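Local coordinates for protein putative HAD-hydrolase YfnB (Bacillus subtilis, PDB 3ED5) that probably works as a HAD-superfamily phosphohydrolase, perhaps acting on 5'-nucleotides, although its role in the cell remains unsettled, at residues 208-211 against 215-218; 58-63 against 183-188; 218-221 against 225-228. All blocks are in the same frame, centred on the assembly; numbering follows the deposited sequence.

Interaction 1 of 3, residues 208-211 against 215-218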
loop_
_atom_site.group_PDB
_atom_site.type_symbol
_atom_site.label_atom_id
_atom_site.label_comp_id
_atom_site.label_asym_id
_atom_site.label_seq_id
_atom_site.Cartn_x
_atom_site.Cartn_y
_atom_site.Cartn_z
ATOM N N LYS A 208 -11.783 0.782 -11.265
ATOM C CA LYS A 208 -11.651 -0.669 -11.321
ATOM C C LYS A 208 -12.926 -1.309 -10.826
ATOM O O LYS A 208 -13.643 -0.731 -9.994
ATOM C CB LYS A 208 -10.471 -1.127 -10.458
ATOM C CG LYS A 208 -9.127 -0.693 -11.042
ATOM C CD LYS A 208 -7.986 -1.114 -10.104
ATOM C CE LYS A 208 -6.655 -0.525 -10.573
ATOM N NZ LYS A 208 -6.232 -1.021 -11.911
ATOM N N PRO A 209 -13.245 -2.496 -11.355
ATOM C CA PRO A 209 -14.416 -3.183 -10.852
ATOM C C PRO A 209 -14.210 -3.681 -9.433
ATOM O O PRO A 209 -13.074 -3.833 -8.951
ATOM C CB PRO A 209 -14.566 -4.375 -11.815
ATOM C CG PRO A 209 -13.185 -4.624 -12.279
ATOM C CD PRO A 209 -12.565 -3.264 -12.416
ATOM N N ASN A 210 -15.311 -3.919 -8.759
ATOM C CA ASN A 210 -15.251 -4.538 -7.470
ATOM C C ASN A 210 -15.562 -6.039 -7.561
ATOM O O ASN A 210 -16.652 -6.459 -7.199
ATOM C CB ASN A 210 -16.222 -3.826 -6.527
ATOM C CG ASN A 210 -15.945 -4.149 -5.071
ATOM O OD1 ASN A 210 -15.426 -5.230 -4.751
ATOM N ND2 ASN A 210 -16.274 -3.221 -4.185
ATOM N N VAL A 211 -14.600 -6.833 -8.051
ATOM C CA VAL A 211 -14.813 -8.276 -8.301
ATOM C C VAL A 211 -15.231 -9.037 -7.022
ATOM O O VAL A 211 -16.223 -9.784 -7.047
ATOM C CB VAL A 211 -13.592 -8.966 -9.013
ATOM C CG1 VAL A 211 -13.975 -10.356 -9.523
ATOM C CG2 VAL A 211 -13.050 -8.086 -10.168
ATOM N N ILE A 215 -17.630 -3.967 -0.053
ATOM C CA ILE A 215 -18.260 -2.639 -0.168
ATOM C C ILE A 215 -17.706 -1.584 0.820
ATOM O O ILE A 215 -17.929 -1.678 2.030
ATOM C CB ILE A 215 -19.819 -2.694 -0.053
ATOM C CG1 ILE A 215 -20.431 -3.770 -0.978
ATOM C CG2 ILE A 215 -20.462 -1.278 -0.303
ATOM C CD1 ILE A 215 -20.066 -3.654 -2.465
ATOM N N PRO A 216 -17.044 -0.544 0.292
ATOM C CA PRO A 216 -16.464 0.500 1.154
ATOM C C PRO A 216 -17.529 1.501 1.645
ATOM O O PRO A 216 -18.596 1.601 1.034
ATOM C CB PRO A 216 -15.490 1.200 0.209
ATOM C CG PRO A 216 -16.153 1.085 -1.131
ATOM C CD PRO A 216 -16.817 -0.272 -1.138
ATOM N N THR A 217 -17.236 2.266 2.700
ATOM C CA THR A 217 -18.157 3.327 3.126
ATOM C C THR A 217 -18.182 4.419 2.077
ATOM O O THR A 217 -19.265 4.952 1.772
ATOM C CB THR A 217 -17.743 3.951 4.496
ATOM O OG1 THR A 217 -17.427 2.880 5.399
ATOM C CG2 THR A 217 -18.871 4.843 5.092
ATOM N N TYR A 218 -16.995 4.747 1.539
ATOM C CA TYR A 218 -16.846 5.759 0.483
ATOM C C TYR A 218 -15.947 5.234 -0.619
ATOM O O TYR A 218 -15.106 4.394 -0.371
ATOM C CB TYR A 218 -16.156 7.022 1.012
ATOM C CG TYR A 218 -16.677 7.482 2.344
ATOM C CD1 TYR A 218 -17.828 8.271 2.422
ATOM C CD2 TYR A 218 -16.001 7.137 3.527
ATOM C CE1 TYR A 218 -18.326 8.704 3.648
ATOM C CE2 TYR A 218 -16.483 7.580 4.767
ATOM C CZ TYR A 218 -17.654 8.362 4.808
ATOM O OH TYR A 218 -18.168 8.811 6.013
#
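A sparse surface contact sets the side-chain amide of Asn210 beside Ile215 and Pro216, inside the long loop that leads from strand 199-203 to edge strand 218-220. The two short runs face each other across a bend of the chain, with the closest pair of alpha carbons, Asn210 CA and Ile215 CA, still 8.1 Å apart. Only about 74 Å² of surface is buried between them. The touching atom on one side is Asn210 ND2. With CG anti to the backbone N (chi1 -164°), the asparagine sends its amide across toward the proline and isoleucine. Ile215 answers with the end of its longer branch: CD1 comes to 4.2 Å from Asn210 ND2, and the two side chains cross at about a right angle. Pro216 meets the same nitrogen with its ring, CD standing 4.3 Å from Asn210 ND2. The two carbons approach from different bearings, Ile215 CD1 and Pro216 CD lying 4.9 Å from each other. This loop joins neighbouring parallel strands at one margin of the Rossmann-like sheet of the HAD core; the chain has no regular helix or strand from Lys208 to Thr217, and Tyr218 opens the next strand. Asn210 ND2 donates to Ile214 O, which limits how the amide can turn; the approaches of Ile215 and Pro216 are loose van der Waals contacts. Beneath the bend, Asn210 and Pro216 both rest on Trp202 of strand 199-203, while helix 186-195 offers Leu186 to the asparagine and Ile190 to the proline.

Interaction 2 of 3, residues 58-63 against 183-188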
loop_
_atom_site.group_PDB
_atom_site.type_symbol
_atom_site.label_atom_id
_atom_site.label_comp_id
_atom_site.label_asym_id
_atom_site.label_seq_id
_atom_site.Cartn_x
_atom_site.Cartn_y
_atom_site.Cartn_z
ATOM N N ALA A 58 -1.809 -14.375 -1.624
ATOM C CA ALA A 58 -1.549 -15.566 -0.780
ATOM C C ALA A 58 -0.989 -15.120 0.581
ATOM O O ALA A 58 -1.430 -15.611 1.646
ATOM C CB ALA A 58 -0.614 -16.565 -1.481
ATOM N N PHE A 59 -0.099 -14.133 0.560
ATOM C CA PHE A 59 0.408 -13.547 1.829
ATOM C C PHE A 59 -0.700 -12.882 2.664
ATOM O O PHE A 59 -0.799 -13.143 3.873
ATOM C CB PHE A 59 1.558 -12.605 1.518
ATOM C CG PHE A 59 1.818 -11.546 2.567
ATOM C CD1 PHE A 59 2.347 -11.874 3.822
ATOM C CD2 PHE A 59 1.591 -10.216 2.254
ATOM C CE1 PHE A 59 2.631 -10.865 4.758
ATOM C CE2 PHE A 59 1.870 -9.184 3.186
ATOM C CZ PHE A 59 2.388 -9.532 4.440
ATOM N N GLU A 60 -1.535 -12.052 2.036
ATOM C CA GLU A 60 -2.684 -11.449 2.762
ATOM C C GLU A 60 -3.564 -12.513 3.404
ATOM O O GLU A 60 -4.061 -12.329 4.546
ATOM C CB GLU A 60 -3.538 -10.574 1.841
ATOM C CG GLU A 60 -2.839 -9.280 1.433
ATOM C CD GLU A 60 -3.583 -8.501 0.345
ATOM O OE1 GLU A 60 -4.737 -8.859 -0.013
ATOM O OE2 GLU A 60 -2.998 -7.518 -0.144
ATOM N N GLU A 61 -3.739 -13.634 2.705
ATOM C CA GLU A 61 -4.617 -14.711 3.157
ATOM C C GLU A 61 -3.981 -15.608 4.214
ATOM O O GLU A 61 -4.631 -16.533 4.721
ATOM C CB GLU A 61 -5.028 -15.595 1.963
ATOM C CG GLU A 61 -5.948 -14.926 0.968
ATOM C CD GLU A 61 -5.840 -15.581 -0.442
ATOM O OE1 GLU A 61 -5.313 -16.720 -0.580
ATOM O OE2 GLU A 61 -6.288 -14.949 -1.422
ATOM N N GLY A 62 -2.697 -15.387 4.494
ATOM C CA GLY A 62 -1.986 -16.199 5.481
ATOM C C GLY A 62 -1.422 -17.512 4.956
ATOM O O GLY A 62 -1.103 -18.428 5.723
ATOM N N LYS A 63 -1.270 -17.577 3.634
ATOM C CA LYS A 63 -0.877 -18.812 2.959
ATOM C C LYS A 63 0.574 -18.794 2.508
ATOM O O LYS A 63 1.076 -19.784 1.917
ATOM C CB LYS A 63 -1.815 -19.044 1.756
ATOM C CG LYS A 63 -3.246 -19.374 2.205
ATOM C CD LYS A 63 -4.178 -19.517 1.002
ATOM C CE LYS A 63 -5.551 -19.990 1.431
ATOM N NZ LYS A 63 -6.271 -20.591 0.253
ATOM N N GLY A 183 -7.540 3.637 1.551
ATOM C CA GLY A 183 -6.571 2.834 0.781
ATOM C C GLY A 183 -7.141 2.368 -0.531
ATOM O O GLY A 183 -8.366 2.466 -0.787
ATOM N N ASP A 184 -6.244 1.843 -1.376
ATOM C CA ASP A 184 -6.638 1.449 -2.733
ATOM C C ASP A 184 -6.951 -0.038 -2.871
ATOM O O ASP A 184 -7.510 -0.459 -3.899
ATOM C CB ASP A 184 -5.488 1.767 -3.692
ATOM C CG ASP A 184 -4.325 0.851 -3.486
ATOM O OD1 ASP A 184 -3.861 0.717 -2.336
ATOM O OD2 ASP A 184 -3.864 0.258 -4.473
ATOM N N SER A 185 -6.574 -0.839 -1.867
ATOM C CA SER A 185 -6.767 -2.296 -1.952
ATOM C C SER A 185 -8.087 -2.752 -1.338
ATOM O O SER A 185 -8.318 -2.595 -0.133
ATOM C CB SER A 185 -5.601 -3.042 -1.289
ATOM O OG SER A 185 -5.931 -4.435 -1.166
ATOM N N LEU A 186 -8.965 -3.332 -2.158
ATOM C CA LEU A 186 -10.209 -3.911 -1.631
ATOM C C LEU A 186 -9.932 -4.999 -0.604
ATOM O O LEU A 186 -10.652 -5.118 0.395
ATOM C CB LEU A 186 -11.027 -4.535 -2.766
ATOM C CG LEU A 186 -11.663 -3.541 -3.726
ATOM C CD1 LEU A 186 -12.360 -4.378 -4.827
ATOM C CD2 LEU A 186 -12.686 -2.729 -2.977
ATOM N N THR A 187 -8.873 -5.771 -0.867
ATOM C CA THR A 187 -8.577 -6.939 -0.062
ATOM C C THR A 187 -7.801 -6.652 1.215
ATOM O O THR A 187 -8.039 -7.340 2.212
ATOM C CB THR A 187 -7.868 -8.052 -0.866
ATOM O OG1 THR A 187 -6.637 -7.555 -1.407
ATOM C CG2 THR A 187 -8.752 -8.551 -2.029
ATOM N N ALA A 188 -6.889 -5.683 1.202
ATOM C CA ALA A 188 -6.087 -5.388 2.383
ATOM C C ALA A 188 -6.741 -4.283 3.171
ATOM O O ALA A 188 -6.854 -4.386 4.413
ATOM C CB ALA A 188 -4.679 -4.955 2.016
HETATM O O HOH W 1 -3.710 -5.777 -1.866
#
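Glu60, on the last turn of helix 42-60, reaches across to Thr187 and Ala188 at the start of helix 186-195 and makes the direct polar bridge between the two segments. Thr187 OG1 donates to Glu60 OE1 at 2.7 Å and is received on the syn lone pair of that oxygen, the side of the other carboxylate oxygen. The glutamate runs out extended beyond CG, whereas the threonine hydroxyl lies between its own backbone N and carbonyl carbon (chi1 59°), and the two side chains cross at about a right angle. The other oxygen, Glu60 OE2, lies 3.7 Å from Ala188 CB and accepts from water 1 at 2.6 Å. That water is also hydrogen-bonded to Ser185 OG, 2.7 Å away, and thus extends the bridge to the N-cap of the helix: Ala188 N donates to Ser185 OG at 2.8 Å (160°). Arg57 forms a salt bridge with Glu60 OE1, giving this oxygen a second partner that probably steadies its negative charge. This compact polar cluster contrasts with the solvent side, where Glu61, Gly62 and Lys63 are exposed and do not meet the other segment. There helix 42-60 finishes in a Schellman motif, Gly62 supplying the positive phi and Lys63 N reaching Ala58 O at 2.8 Å. The sequence Gly183-Asp184-Ser185 belongs to HAD motif IV, and the Ser185 side chain is about 6 Å from that of Asp13, the probable nucleophile. The contact therefore joins the helical cap, through helix 42-60 whose Phe59 packs on helix 66-80, to the core, where strand 179-183 lies between strands 9-12 and 199-203 and leads through Asp184 and Ser185 into helix 186-195.

Interaction 3 of 3, residues 218-221 against 225-228; sequences YEIR and ELYH
Ile220 and Glu225 slide past each other in opposite directions where edge strand 218-220 of the Rossmann-like HAD sheet turns, through a short loop, into helix 226-230. The glutamate leaves its backbone with CG anti to the carbonyl carbon (chi1 -64°), stays extended, and runs back along the isoleucine until its carboxylate lies beside the end of the strand. On the way Glu225 CB passes Ile220 CG2 at 3.8 Å, and at the end Glu225 OE1 comes to 3.4 Å from Ile220 CB. The other oxygen does the polar work: Arg221 N donates to Glu225 OE2 at 2.8 Å, with an N-H...O angle of 147°. This donor arrives from above the carboxylate, 40° out of its plane. Because Lys222 N also donates to Glu225 OE2, one oxygen gathers two successive backbone N-H groups just past the strand and ties the turn to the start of the helix. With an alanine in place of Glu225, Arg221 N and Lys222 N would probably lose their shared acceptor, and a gap would be likely to open alongside Ile220. The guanidinium of Arg221 leads away from this carboxylate, and its NE bonds to Pro205 O instead. Glu219, whose side chain sets off away from the helix, has its OE2 hydrogen-bonded to Asn204 ND2. Leu226 meets the isoleucine differently, crossing it at about a right angle in the buried part of the contact. Both residues also touch Cys201 of strand 199-203, and Leu226 packs on Leu111 of helix 108-116. The apolar touch is made by the end of the longer isoleucine branch, Ile220 CD1 standing 3.9 Å from Leu226 CG.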
loop_
_atom_site.group_PDB
_atom_site.type_symbol
_atom_site.label_atom_id
_atom_site.label_comp_id
_atom_site.label_asym_id
_atom_site.label_seq_id
_atom_site.Cartn_x
_atom_site.Cartn_y
_atom_site.Cartn_z
ATOM N N TYR A 218 -16.995 4.747 1.539
ATOM C CA TYR A 218 -16.846 5.759 0.483
ATOM C C TYR A 218 -15.947 5.234 -0.619
ATOM O O TYR A 218 -15.106 4.394 -0.371
ATOM C CB TYR A 218 -16.156 7.022 1.012
ATOM C CG TYR A 218 -16.677 7.482 2.344
ATOM C CD1 TYR A 218 -17.828 8.271 2.422
ATOM C CD2 TYR A 218 -16.001 7.137 3.527
ATOM C CE1 TYR A 218 -18.326 8.704 3.648
ATOM C CE2 TYR A 218 -16.483 7.580 4.767
ATOM C CZ TYR A 218 -17.654 8.362 4.808
ATOM O OH TYR A 218 -18.168 8.811 6.013
ATOM N N GLU A 219 -16.118 5.792 -1.812
ATOM C CA GLU A 219 -15.248 5.492 -2.947
ATOM C C GLU A 219 -14.936 6.824 -3.656
ATOM O O GLU A 219 -15.871 7.573 -3.992
ATOM C CB GLU A 219 -15.977 4.553 -3.908
ATOM C CG GLU A 219 -15.086 4.241 -5.140
ATOM C CD GLU A 219 -15.779 3.348 -6.147
ATOM O OE1 GLU A 219 -16.900 2.834 -5.872
ATOM O OE2 GLU A 219 -15.188 3.171 -7.237
ATOM N N ILE A 220 -13.647 7.105 -3.891
ATOM C CA ILE A 220 -13.232 8.362 -4.542
ATOM C C ILE A 220 -12.250 8.080 -5.676
ATOM O O ILE A 220 -11.662 7.002 -5.709
ATOM C CB ILE A 220 -12.574 9.314 -3.559
ATOM C CG1 ILE A 220 -11.298 8.716 -2.960
ATOM C CG2 ILE A 220 -13.540 9.590 -2.407
ATOM C CD1 ILE A 220 -10.637 9.665 -1.831
ATOM N N ARG A 221 -12.066 9.061 -6.549
ATOM C CA ARG A 221 -11.026 8.961 -7.587
ATOM C C ARG A 221 -9.801 9.800 -7.242
ATOM O O ARG A 221 -8.684 9.415 -7.571
ATOM C CB ARG A 221 -11.584 9.350 -8.948
ATOM C CG ARG A 221 -12.645 8.364 -9.432
ATOM C CD ARG A 221 -13.251 8.860 -10.724
ATOM N NE ARG A 221 -12.327 8.700 -11.829
ATOM C CZ ARG A 221 -12.520 9.212 -13.044
ATOM N NH1 ARG A 221 -13.609 9.939 -13.310
ATOM N NH2 ARG A 221 -11.618 9.004 -13.987
ATOM N N GLU A 225 -11.035 14.699 -2.961
ATOM C CA GLU A 225 -12.432 14.398 -2.605
ATOM C C GLU A 225 -12.587 14.134 -1.093
ATOM O O GLU A 225 -13.707 14.126 -0.588
ATOM C CB GLU A 225 -12.957 13.205 -3.399
ATOM C CG GLU A 225 -13.024 13.465 -4.911
ATOM C CD GLU A 225 -13.421 12.203 -5.649
ATOM O OE1 GLU A 225 -14.401 11.572 -5.247
ATOM O OE2 GLU A 225 -12.734 11.813 -6.595
ATOM N N LEU A 226 -11.480 13.906 -0.377
ATOM C CA LEU A 226 -11.544 13.713 1.068
ATOM C C LEU A 226 -11.978 14.945 1.844
ATOM O O LEU A 226 -12.530 14.795 2.936
ATOM C CB LEU A 226 -10.226 13.208 1.635
ATOM C CG LEU A 226 -10.005 11.712 1.457
ATOM C CD1 LEU A 226 -8.540 11.412 1.817
ATOM C CD2 LEU A 226 -10.966 10.838 2.314
ATOM N N TYR A 227 -11.733 16.145 1.303
ATOM C CA TYR A 227 -12.150 17.378 2.013
ATOM C C TYR A 227 -13.643 17.340 2.309
ATOM O O TYR A 227 -14.083 17.602 3.442
ATOM C CB TYR A 227 -11.766 18.643 1.242
ATOM C CG TYR A 227 -10.271 18.822 1.165
ATOM C CD1 TYR A 227 -9.516 18.980 2.331
ATOM C CD2 TYR A 227 -9.610 18.841 -0.067
ATOM C CE1 TYR A 227 -8.129 19.130 2.286
ATOM C CE2 TYR A 227 -8.214 19.002 -0.135
ATOM C CZ TYR A 227 -7.486 19.160 1.061
ATOM O OH TYR A 227 -6.119 19.303 1.036
ATOM N N HIS A 228 -14.438 17.005 1.297
ATOM C CA HIS A 228 -15.874 16.937 1.506
ATOM C C HIS A 228 -16.301 15.789 2.407
ATOM O O HIS A 228 -17.178 15.972 3.230
ATOM C CB HIS A 228 -16.629 16.899 0.162
ATOM C CG HIS A 228 -16.678 18.231 -0.515
ATOM N ND1 HIS A 228 -16.970 18.375 -1.855
ATOM C CD2 HIS A 228 -16.433 19.478 -0.044
ATOM C CE1 HIS A 228 -16.959 19.658 -2.167
ATOM N NE2 HIS A 228 -16.632 20.349 -1.090
#

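How the interactions relate
Along the chain interaction 2 closes first, joining segments 120 positions apart at their closest ends; interaction 1 follows, and interaction 3 begins on Tyr218, where interaction 1 ends. The centres of interactions 1 and 3 lie about 13 Å apart at the margin of the parallel sheet formed by strand 218-220. Interaction 2, near the probable active site, has its centre about 14 Å from that of interaction 1 and about 22 Å from that of interaction 3. Helix 186-195 links the first two: Leu186 CD1 packs 3.2 Å from Asn210 OD1. Interactions 2 and 3 do not touch, their nearest atoms being about 7 Å apart. Together they run from the cap-core interface to edge strand 218-220 of the core sheet.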